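Local coordinates for protein lipase aflb (Neosartorya fumigata, PDB 6IDY) that probably hydrolyses ester bonds of lipid substrates as a fungal lipase of the alpha/beta-hydrolase fold, with a bound calcium ion, at residues R34-L39 / M84-L89; N103-L108 / L415-A420; D262-V267 / T297-G302; L285-Q288 / E293-R296. One frame throughout, in Å; residues are numbered along the deposited sequence.

Contact 1 (R34-L39 / M84-L89)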
# COMPACT_ATOMS: atom_id res chain seq x y z
N ARG A 34 3.23 -1.46 -24.07
CA ARG A 34 4.50 -1.06 -24.70
C ARG A 34 4.44 0.43 -25.06
O ARG A 34 5.40 1.16 -24.79
CB ARG A 34 4.75 -1.88 -25.99
CG ARG A 34 5.23 -3.30 -25.75
CD ARG A 34 5.39 -4.06 -27.04
NE ARG A 34 6.67 -3.78 -27.70
CZ ARG A 34 7.11 -4.39 -28.79
NH1 ARG A 34 8.29 -4.08 -29.31
NH2 ARG A 34 6.38 -5.34 -29.37
N SER A 35 3.31 0.89 -25.65
CA SER A 35 3.06 2.28 -26.04
C SER A 35 3.08 3.20 -24.83
O SER A 35 3.71 4.26 -24.89
CB SER A 35 1.73 2.41 -26.78
OG SER A 35 1.73 1.62 -27.96
N ILE A 36 2.42 2.78 -23.73
CA ILE A 36 2.36 3.54 -22.47
C ILE A 36 3.76 3.66 -21.87
O ILE A 36 4.15 4.76 -21.47
CB ILE A 36 1.29 2.97 -21.49
CG1 ILE A 36 -0.13 3.11 -22.08
CG2 ILE A 36 1.36 3.64 -20.11
CD1 ILE A 36 -1.23 2.25 -21.42
N ALA A 37 4.54 2.55 -21.87
CA ALA A 37 5.92 2.53 -21.37
C ALA A 37 6.80 3.47 -22.19
O ALA A 37 7.56 4.24 -21.60
CB ALA A 37 6.47 1.11 -21.42
N SER A 38 6.68 3.43 -23.54
CA SER A 38 7.43 4.29 -24.46
C SER A 38 7.10 5.76 -24.20
O SER A 38 8.02 6.57 -24.01
CB SER A 38 7.14 3.92 -25.91
OG SER A 38 7.94 4.68 -26.80
N LEU A 39 5.78 6.10 -24.15
CA LEU A 39 5.26 7.45 -23.90
C LEU A 39 5.79 8.00 -22.58
O LEU A 39 6.23 9.15 -22.54
CB LEU A 39 3.72 7.46 -23.91
CG LEU A 39 3.04 8.82 -23.80
CD1 LEU A 39 2.07 9.04 -24.94
CD2 LEU A 39 2.34 8.98 -22.45
N MET A 84 -4.93 5.75 -15.91
CA MET A 84 -4.49 6.65 -14.85
C MET A 84 -2.98 6.96 -15.00
O MET A 84 -2.62 8.13 -15.04
CB MET A 84 -4.80 6.06 -13.46
CG MET A 84 -4.57 7.03 -12.31
SD MET A 84 -5.76 8.38 -12.27
CE MET A 84 -4.87 9.58 -11.34
N THR A 85 -2.14 5.92 -15.14
CA THR A 85 -0.68 6.04 -15.27
C THR A 85 -0.27 6.86 -16.50
O THR A 85 0.61 7.71 -16.38
CB THR A 85 -0.00 4.66 -15.22
OG1 THR A 85 -0.53 3.93 -14.11
CG2 THR A 85 1.51 4.75 -15.08
N ARG A 86 -0.93 6.63 -17.64
CA ARG A 86 -0.66 7.36 -18.88
C ARG A 86 -1.05 8.85 -18.75
O ARG A 86 -0.27 9.71 -19.14
CB ARG A 86 -1.41 6.71 -20.06
CG ARG A 86 -1.12 7.34 -21.42
CD ARG A 86 -2.34 7.33 -22.33
NE ARG A 86 -2.33 6.21 -23.26
CZ ARG A 86 -2.99 5.07 -23.09
NH1 ARG A 86 -3.74 4.89 -22.00
NH2 ARG A 86 -2.92 4.10 -23.99
N GLU A 87 -2.25 9.13 -18.22
CA GLU A 87 -2.80 10.48 -18.10
C GLU A 87 -2.08 11.36 -17.06
O GLU A 87 -2.08 12.58 -17.22
CB GLU A 87 -4.31 10.46 -17.84
CG GLU A 87 -5.14 9.96 -19.02
CD GLU A 87 -4.91 10.67 -20.34
OE1 GLU A 87 -4.93 11.93 -20.36
OE2 GLU A 87 -4.70 9.97 -21.36
N ILE A 88 -1.47 10.73 -16.02
CA ILE A 88 -0.68 11.37 -14.97
C ILE A 88 0.41 12.26 -15.61
O ILE A 88 0.61 13.40 -15.18
CB ILE A 88 -0.12 10.25 -14.03
CG1 ILE A 88 -1.15 9.83 -12.94
CG2 ILE A 88 1.25 10.55 -13.41
CD1 ILE A 88 -1.49 10.81 -11.86
N LEU A 89 1.08 11.75 -16.66
CA LEU A 89 2.09 12.53 -17.37
C LEU A 89 1.50 13.44 -18.44
O LEU A 89 2.01 14.55 -18.62
CB LEU A 89 3.20 11.64 -17.94
CG LEU A 89 4.23 11.09 -16.95
CD1 LEU A 89 5.31 10.34 -17.67
CD2 LEU A 89 4.88 12.20 -16.11
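The guanidinium group of Arg86 lies flat against the side of Ile36, whose CG1 stands over one of its faces, displaced toward the rim on the side of NH2. Ile36 CG1 is 3.5 Å from Arg86 NH2, and Arg86 CZ is almost as near. The terminal methyl extends this coverage toward the other nitrogen, with Ile36 CD1 3.7 Å from Arg86 NH1. The charged group is thus met by aliphatic carbon over its face, a dispersion contact with no hydrogen bond between the two segments. Nearer the backbone the same pair continues as ordinary apolar packing, Ile36 CG2 lying 4.1 Å from Arg86 CB, and the two side chains cross at about a right angle.

The arginine reaches this position by bending. CG leaves anti to the backbone N (chi1 -176°), and bends at chi2 and chi3 (-97°) then turn the chain so that the guanidinium lies along Ile36. Leu39, one helical turn on, meets the root of the same side chain: Leu39 CD2 is 4.0 Å from Arg86 CG, again crosswise. Arg86 therefore has Leu39 against its CG methylene and Ile36 against its planar end. Leu39 is exposed, whereas Ile36 is buried and also packs on Leu419 of helix 414-424. On the inner side Thr85 and Leu89 touch Ile40, the next residue of helix 31-47 beyond the segment.

This is side-by-side helix packing in the N-terminal part of the chain: helices 31-47 and 81-90 join through apolar side chains inside and an arginine laid along the seam at the surface, and both rest on helix 414-424.

Contact 2 (N103-L108 / L415-A420)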
# COMPACT_ATOMS: atom_id res chain seq x y z
N ASN A 103 12.76 8.43 -10.58
CA ASN A 103 13.61 7.76 -11.57
C ASN A 103 14.74 6.93 -10.93
O ASN A 103 15.07 5.87 -11.46
CB ASN A 103 14.15 8.76 -12.60
CG ASN A 103 14.86 8.12 -13.77
OD1 ASN A 103 14.32 7.26 -14.48
ND2 ASN A 103 16.09 8.54 -14.02
N GLY A 104 15.27 7.40 -9.80
CA GLY A 104 16.34 6.71 -9.09
C GLY A 104 15.92 5.87 -7.90
O GLY A 104 16.71 5.67 -6.98
N TYR A 105 14.67 5.34 -7.92
CA TYR A 105 14.09 4.54 -6.82
C TYR A 105 14.84 3.22 -6.53
O TYR A 105 14.92 2.83 -5.37
CB TYR A 105 12.58 4.28 -7.05
CG TYR A 105 12.27 3.14 -8.01
CD1 TYR A 105 12.35 3.32 -9.39
CD2 TYR A 105 11.90 1.88 -7.54
CE1 TYR A 105 12.09 2.27 -10.27
CE2 TYR A 105 11.64 0.83 -8.41
CZ TYR A 105 11.73 1.03 -9.78
OH TYR A 105 11.46 -0.00 -10.64
N LEU A 106 15.35 2.52 -7.58
CA LEU A 106 16.05 1.24 -7.43
C LEU A 106 17.32 1.29 -6.59
O LEU A 106 17.59 0.37 -5.83
CB LEU A 106 16.36 0.59 -8.78
CG LEU A 106 15.24 -0.13 -9.51
CD1 LEU A 106 15.74 -0.66 -10.82
CD2 LEU A 106 14.70 -1.31 -8.69
N ASN A 107 18.10 2.37 -6.74
CA ASN A 107 19.35 2.57 -6.01
C ASN A 107 19.17 3.37 -4.71
O ASN A 107 20.14 3.54 -3.96
CB ASN A 107 20.42 3.18 -6.93
CG ASN A 107 20.81 2.27 -8.06
OD1 ASN A 107 20.36 2.42 -9.20
ND2 ASN A 107 21.65 1.28 -7.77
N LEU A 108 17.93 3.81 -4.43
CA LEU A 108 17.59 4.56 -3.22
C LEU A 108 17.70 3.67 -1.97
O LEU A 108 17.15 2.56 -1.96
CB LEU A 108 16.18 5.18 -3.34
CG LEU A 108 15.69 6.07 -2.20
CD1 LEU A 108 16.22 7.49 -2.33
CD2 LEU A 108 14.17 6.10 -2.15
N LEU A 415 2.60 5.47 -9.40
CA LEU A 415 2.01 4.67 -10.47
C LEU A 415 3.01 4.39 -11.57
O LEU A 415 2.94 3.34 -12.20
CB LEU A 415 0.77 5.37 -11.05
CG LEU A 415 -0.44 5.48 -10.12
CD1 LEU A 415 -1.48 6.35 -10.74
CD2 LEU A 415 -1.02 4.12 -9.78
N LEU A 416 3.97 5.31 -11.76
CA LEU A 416 5.04 5.18 -12.76
C LEU A 416 6.01 4.08 -12.36
O LEU A 416 6.45 3.31 -13.20
CB LEU A 416 5.76 6.52 -12.97
CG LEU A 416 4.88 7.73 -13.32
CD1 LEU A 416 5.68 9.02 -13.24
CD2 LEU A 416 4.24 7.59 -14.71
N ILE A 417 6.30 3.98 -11.06
CA ILE A 417 7.16 2.92 -10.52
C ILE A 417 6.40 1.58 -10.60
O ILE A 417 6.96 0.58 -11.07
CB ILE A 417 7.64 3.24 -9.08
CG1 ILE A 417 8.61 4.44 -9.09
CG2 ILE A 417 8.28 2.01 -8.42
CD1 ILE A 417 8.89 5.03 -7.72
N ALA A 418 5.12 1.59 -10.18
CA ALA A 418 4.26 0.40 -10.22
C ALA A 418 4.21 -0.20 -11.63
O ALA A 418 4.36 -1.42 -11.76
CB ALA A 418 2.86 0.72 -9.70
N LEU A 419 4.11 0.65 -12.68
CA LEU A 419 4.10 0.19 -14.06
C LEU A 419 5.43 -0.45 -14.46
O LEU A 419 5.43 -1.54 -15.02
CB LEU A 419 3.71 1.29 -15.06
CG LEU A 419 3.58 0.83 -16.53
CD1 LEU A 419 2.45 -0.18 -16.70
CD2 LEU A 419 3.42 2.00 -17.46
N ALA A 420 6.55 0.24 -14.14
CA ALA A 420 7.90 -0.25 -14.42
C ALA A 420 8.13 -1.62 -13.77
O ALA A 420 8.59 -2.53 -14.44
CB ALA A 420 8.93 0.75 -13.93
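Ile417 puts its CG2 methyl over one face of the Tyr105 ring, a CH-pi contact in which CG2 is 3.8 Å from the ring centroid and only 19° off the ring normal. The methyl leans toward one edge and is closest to the ring at Tyr105 CE2, 3.6 Å from Ile417 CG2. The opposite face is covered from within the loop by Leu106 CG, 3.7 Å above the ring plane, so the ring is sandwiched between aliphatic groups.

Apolar packing extends the contact toward the tyrosine backbone: Ile417 CD1 is 3.8 Å from Tyr105 CB, the two side chains sliding past each other in opposite directions. With chi1 at 81°, Tyr105 CG sits between the backbone N and the carbonyl carbon, a crowded position that turns the ring broadside to the helix. Such packing joins the connection after helix 96-103 to helix 414-424, the last helix of the chain, in a protein whose mostly parallel sheet is that of an alpha/beta-hydrolase. Ile417 also touches Thr175 of helix 173-178, as does Tyr105.

The polar end has a different partner. Tyr105 OH passes Ala420 CB at 4.2 Å and hydrogen-bonds the Glu421 carboxylate on the same helix. Tyr105 O accepts a hydrogen bond from Asn111 ND2, a link within the loop.

Contact 3 (D262-V267 / T297-G302)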
# COMPACT_ATOMS: atom_id res chain seq x y z
N ASP A 262 -7.77 -4.24 -0.27
CA ASP A 262 -8.58 -5.08 -1.14
C ASP A 262 -8.75 -6.45 -0.50
O ASP A 262 -8.29 -7.46 -1.04
CB ASP A 262 -8.01 -5.12 -2.57
CG ASP A 262 -6.61 -5.70 -2.71
OD1 ASP A 262 -5.77 -5.43 -1.82
OD2 ASP A 262 -6.36 -6.40 -3.71
N PHE A 263 -9.44 -6.49 0.66
CA PHE A 263 -9.67 -7.72 1.43
C PHE A 263 -10.47 -8.77 0.69
O PHE A 263 -10.47 -9.94 1.10
CB PHE A 263 -10.28 -7.44 2.81
CG PHE A 263 -9.40 -6.63 3.73
CD1 PHE A 263 -8.16 -7.11 4.14
CD2 PHE A 263 -9.83 -5.41 4.24
CE1 PHE A 263 -7.35 -6.36 5.00
CE2 PHE A 263 -9.05 -4.69 5.15
CZ PHE A 263 -7.80 -5.16 5.50
N HIS A 264 -11.13 -8.38 -0.42
CA HIS A 264 -11.86 -9.32 -1.27
C HIS A 264 -11.31 -9.22 -2.70
O HIS A 264 -11.91 -9.73 -3.63
CB HIS A 264 -13.38 -9.03 -1.26
CG HIS A 264 -14.22 -10.25 -1.51
ND1 HIS A 264 -13.94 -11.14 -2.54
CD2 HIS A 264 -15.33 -10.68 -0.87
CE1 HIS A 264 -14.86 -12.08 -2.47
NE2 HIS A 264 -15.72 -11.85 -1.47
N GLY A 265 -10.15 -8.60 -2.84
CA GLY A 265 -9.54 -8.39 -4.15
C GLY A 265 -10.34 -7.40 -4.99
O GLY A 265 -11.00 -6.50 -4.46
N THR A 266 -10.32 -7.59 -6.31
CA THR A 266 -11.00 -6.69 -7.23
C THR A 266 -11.53 -7.42 -8.46
O THR A 266 -10.97 -8.44 -8.86
CB THR A 266 -10.10 -5.50 -7.60
OG1 THR A 266 -10.84 -4.60 -8.42
CG2 THR A 266 -8.81 -5.90 -8.30
N VAL A 267 -12.58 -6.88 -9.05
CA VAL A 267 -13.15 -7.47 -10.26
C VAL A 267 -12.58 -6.81 -11.49
O VAL A 267 -12.08 -5.69 -11.43
CB VAL A 267 -14.69 -7.42 -10.30
CG1 VAL A 267 -15.28 -8.28 -9.20
CG2 VAL A 267 -15.23 -6.00 -10.24
N THR A 297 -9.43 -18.59 0.30
CA THR A 297 -8.67 -19.23 1.39
C THR A 297 -8.49 -18.25 2.54
O THR A 297 -8.71 -18.63 3.68
CB THR A 297 -7.31 -19.76 0.88
OG1 THR A 297 -7.56 -20.71 -0.16
CG2 THR A 297 -6.49 -20.43 1.99
N LEU A 298 -8.11 -17.00 2.24
CA LEU A 298 -7.91 -15.98 3.27
C LEU A 298 -9.19 -15.70 4.04
O LEU A 298 -9.16 -15.69 5.27
CB LEU A 298 -7.36 -14.67 2.66
CG LEU A 298 -7.26 -13.47 3.63
CD1 LEU A 298 -6.33 -13.76 4.81
CD2 LEU A 298 -6.85 -12.22 2.90
N ARG A 299 -10.30 -15.50 3.32
CA ARG A 299 -11.60 -15.15 3.88
C ARG A 299 -12.28 -16.27 4.64
O ARG A 299 -13.16 -15.98 5.45
CB ARG A 299 -12.52 -14.57 2.81
CG ARG A 299 -11.98 -13.25 2.25
CD ARG A 299 -12.88 -12.67 1.20
NE ARG A 299 -14.12 -12.14 1.77
CZ ARG A 299 -14.26 -10.91 2.25
NH1 ARG A 299 -13.23 -10.08 2.27
NH2 ARG A 299 -15.44 -10.51 2.71
N GLY A 300 -11.88 -17.51 4.41
CA GLY A 300 -12.43 -18.66 5.14
C GLY A 300 -12.03 -18.62 6.60
O GLY A 300 -11.09 -17.92 6.97
N GLY A 301 -12.80 -19.33 7.45
CA GLY A 301 -12.56 -19.40 8.89
C GLY A 301 -12.44 -18.07 9.61
O GLY A 301 -11.60 -17.92 10.50
N GLY A 302 -13.26 -17.10 9.21
CA GLY A 302 -13.27 -15.77 9.81
C GLY A 302 -12.22 -14.79 9.32
O GLY A 302 -12.09 -13.71 9.91
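Arg299 grips the turn at Phe263 and His264 with both its edge and its face. Its NH1 donates to Phe263 O at 3.0 Å, with an N-H...O angle of 150°. The oxygen lies in the guanidinium plane, but the donor stands well above the carbonyl plane, so the bond does not follow a lone pair. His264 lies against the flat group: His264 CD2 is over the centre of one guanidinium face, 3.3 Å from Arg299 CZ. The imidazole and guanidinium planes are inclined by 28°. Arg299 CD in turn sits over the middle of the imidazole, 3.8 Å from the centroid of the His264 ring, a CH-pi contact. A bend at chi3 (72°) swings the guanidinium across the histidine and at the same time brings NH1 to the carbonyl.

Outside this shell the backbone carries both groups. Residues 262-265 form a type I turn closed by Gly265 N to Asp262 O at 2.8 Å, which sets Phe263 O and the imidazole next to each other. Ser330 OG bonds His264 N and Gly265 O, and Trp290 stacks on the His264 ring. On the other side Lys244 NZ meets Leu298 O and Gly300 O, fixing the end of the helix from which Arg299 projects.

The contact ties the loop after strand 253-259 to the end of helix 293-299, which lies in the connection to strand 310-314, the parallel neighbour of 253-259 in the central sheet, with Leu237 and Trp241 of helix 235-245 packed against Leu298.

Contact 4 (L285-Q288 / E293-R296)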
# COMPACT_ATOMS: atom_id res chain seq x y z
N LEU A 285 -0.81 -10.17 -8.80
CA LEU A 285 -1.86 -9.56 -9.62
C LEU A 285 -3.01 -10.55 -9.79
O LEU A 285 -4.15 -10.19 -9.50
CB LEU A 285 -1.35 -9.07 -10.99
CG LEU A 285 -0.22 -8.00 -11.01
CD1 LEU A 285 -0.06 -7.40 -12.40
CD2 LEU A 285 -0.47 -6.88 -10.00
N TRP A 286 -2.69 -11.80 -10.17
CA TRP A 286 -3.69 -12.85 -10.34
C TRP A 286 -4.41 -13.20 -9.05
O TRP A 286 -5.63 -13.36 -9.07
CB TRP A 286 -3.11 -14.10 -11.02
CG TRP A 286 -3.04 -13.97 -12.52
CD1 TRP A 286 -1.93 -14.06 -13.30
CD2 TRP A 286 -4.13 -13.67 -13.40
NE1 TRP A 286 -2.26 -13.86 -14.62
CE2 TRP A 286 -3.61 -13.63 -14.71
CE3 TRP A 286 -5.51 -13.46 -13.22
CZ2 TRP A 286 -4.40 -13.37 -15.83
CZ3 TRP A 286 -6.31 -13.22 -14.33
CH2 TRP A 286 -5.75 -13.18 -15.62
N GLN A 287 -3.69 -13.24 -7.91
CA GLN A 287 -4.27 -13.55 -6.59
C GLN A 287 -5.25 -12.49 -6.09
O GLN A 287 -6.10 -12.80 -5.27
CB GLN A 287 -3.17 -13.75 -5.54
CG GLN A 287 -2.42 -15.06 -5.72
CD GLN A 287 -1.20 -15.12 -4.84
OE1 GLN A 287 -0.37 -14.21 -4.81
NE2 GLN A 287 -1.06 -16.22 -4.12
N GLN A 288 -5.12 -11.26 -6.59
CA GLN A 288 -5.98 -10.16 -6.15
C GLN A 288 -7.30 -10.07 -6.92
O GLN A 288 -8.04 -9.09 -6.77
CB GLN A 288 -5.21 -8.83 -6.15
CG GLN A 288 -4.23 -8.80 -4.97
CD GLN A 288 -3.34 -7.60 -5.01
OE1 GLN A 288 -2.30 -7.57 -5.68
NE2 GLN A 288 -3.74 -6.58 -4.29
N GLU A 293 -8.66 -18.46 -5.52
CA GLU A 293 -8.47 -19.43 -4.45
C GLU A 293 -7.75 -18.73 -3.30
O GLU A 293 -8.07 -19.01 -2.15
CB GLU A 293 -7.67 -20.64 -4.93
CG GLU A 293 -8.55 -21.72 -5.56
CD GLU A 293 -9.57 -22.34 -4.62
OE1 GLU A 293 -9.16 -22.86 -3.55
OE2 GLU A 293 -10.77 -22.31 -4.95
N PHE A 294 -6.84 -17.78 -3.60
CA PHE A 294 -6.13 -17.01 -2.58
C PHE A 294 -7.10 -16.26 -1.65
O PHE A 294 -7.03 -16.42 -0.44
CB PHE A 294 -5.11 -16.02 -3.19
CG PHE A 294 -4.51 -15.14 -2.12
CD1 PHE A 294 -3.53 -15.64 -1.26
CD2 PHE A 294 -5.02 -13.87 -1.87
CE1 PHE A 294 -3.04 -14.86 -0.21
CE2 PHE A 294 -4.54 -13.10 -0.81
CZ PHE A 294 -3.58 -13.61 0.03
N ILE A 295 -7.98 -15.42 -2.24
CA ILE A 295 -8.97 -14.61 -1.53
C ILE A 295 -9.94 -15.50 -0.74
O ILE A 295 -10.16 -15.24 0.44
CB ILE A 295 -9.68 -13.62 -2.51
CG1 ILE A 295 -8.69 -12.54 -3.05
CG2 ILE A 295 -10.95 -12.99 -1.91
CD1 ILE A 295 -8.03 -11.62 -2.01
N ARG A 296 -10.48 -16.55 -1.38
CA ARG A 296 -11.39 -17.52 -0.76
C ARG A 296 -10.72 -18.21 0.44
O ARG A 296 -11.37 -18.38 1.48
CB ARG A 296 -11.84 -18.55 -1.80
CG ARG A 296 -12.91 -19.54 -1.34
CD ARG A 296 -13.83 -19.98 -2.47
NE ARG A 296 -13.11 -20.42 -3.67
CZ ARG A 296 -13.00 -19.70 -4.78
NH1 ARG A 296 -13.55 -18.50 -4.87
NH2 ARG A 296 -12.32 -20.18 -5.82
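Gln287 and Phe294 cross at about a right angle, the glutamine stem running over the root of the aromatic side chain. Gln287 CB is 3.8 Å from Phe294 CB, and Gln287 CG packs on the same atom. Farther out, Gln287 NE2 is 3.8 Å from Phe294 CD1, with the amide and ring planes 51° apart, neither stacked nor perpendicular. The amide is held at both ends, its OE1 taking the N-H of Val205 and its NE2 bonding Asp204 OD1, which fixes its rotation at the start of helix 205-223.

A chi1 of 174° sets the root of Phe294 against Gln287 and carries the ring on past it, to stack with Trp241. The two segments form a helix-loop-helix, helix 283-287 turning into helix 293-299 within the excursion between strands 253-259 and 310-314 of the alpha/beta-hydrolase sheet.

At the turn, Gln287 O faces the second helix: it lies 3.4 Å from Ile295 CG1 and 3.7 Å from Phe294 CD2, and its hydrogen bond is with Thr292 OG1. On the exposed side of the second helix Arg296 NH2 forms a salt bridge to Glu293 OE2 at 2.8 Å, approaching from above the carboxylate plane.

How the contacts relate
From the N terminus, contact 1 comes first and closes a loop of helices by bringing 31-47 against 81-90. Contact 2 opens only afterwards, at 103-108, and closes at 415-420, so its loop encloses the whole central sheet. Inside it lies contact 3, which joins the turn after strand 253-259 to the end of helix 293-299; nested within that is contact 4, a short helix-loop-helix link. No loops cross. Contacts 1 and 2 touch where Ile36, Met84 and Thr85 meet helix 414-424. Contacts 3 and 4 share helix 293-299, with centres about 8 Å apart, whereas contacts 2 and 3 lie on opposite sides of the chain's centre.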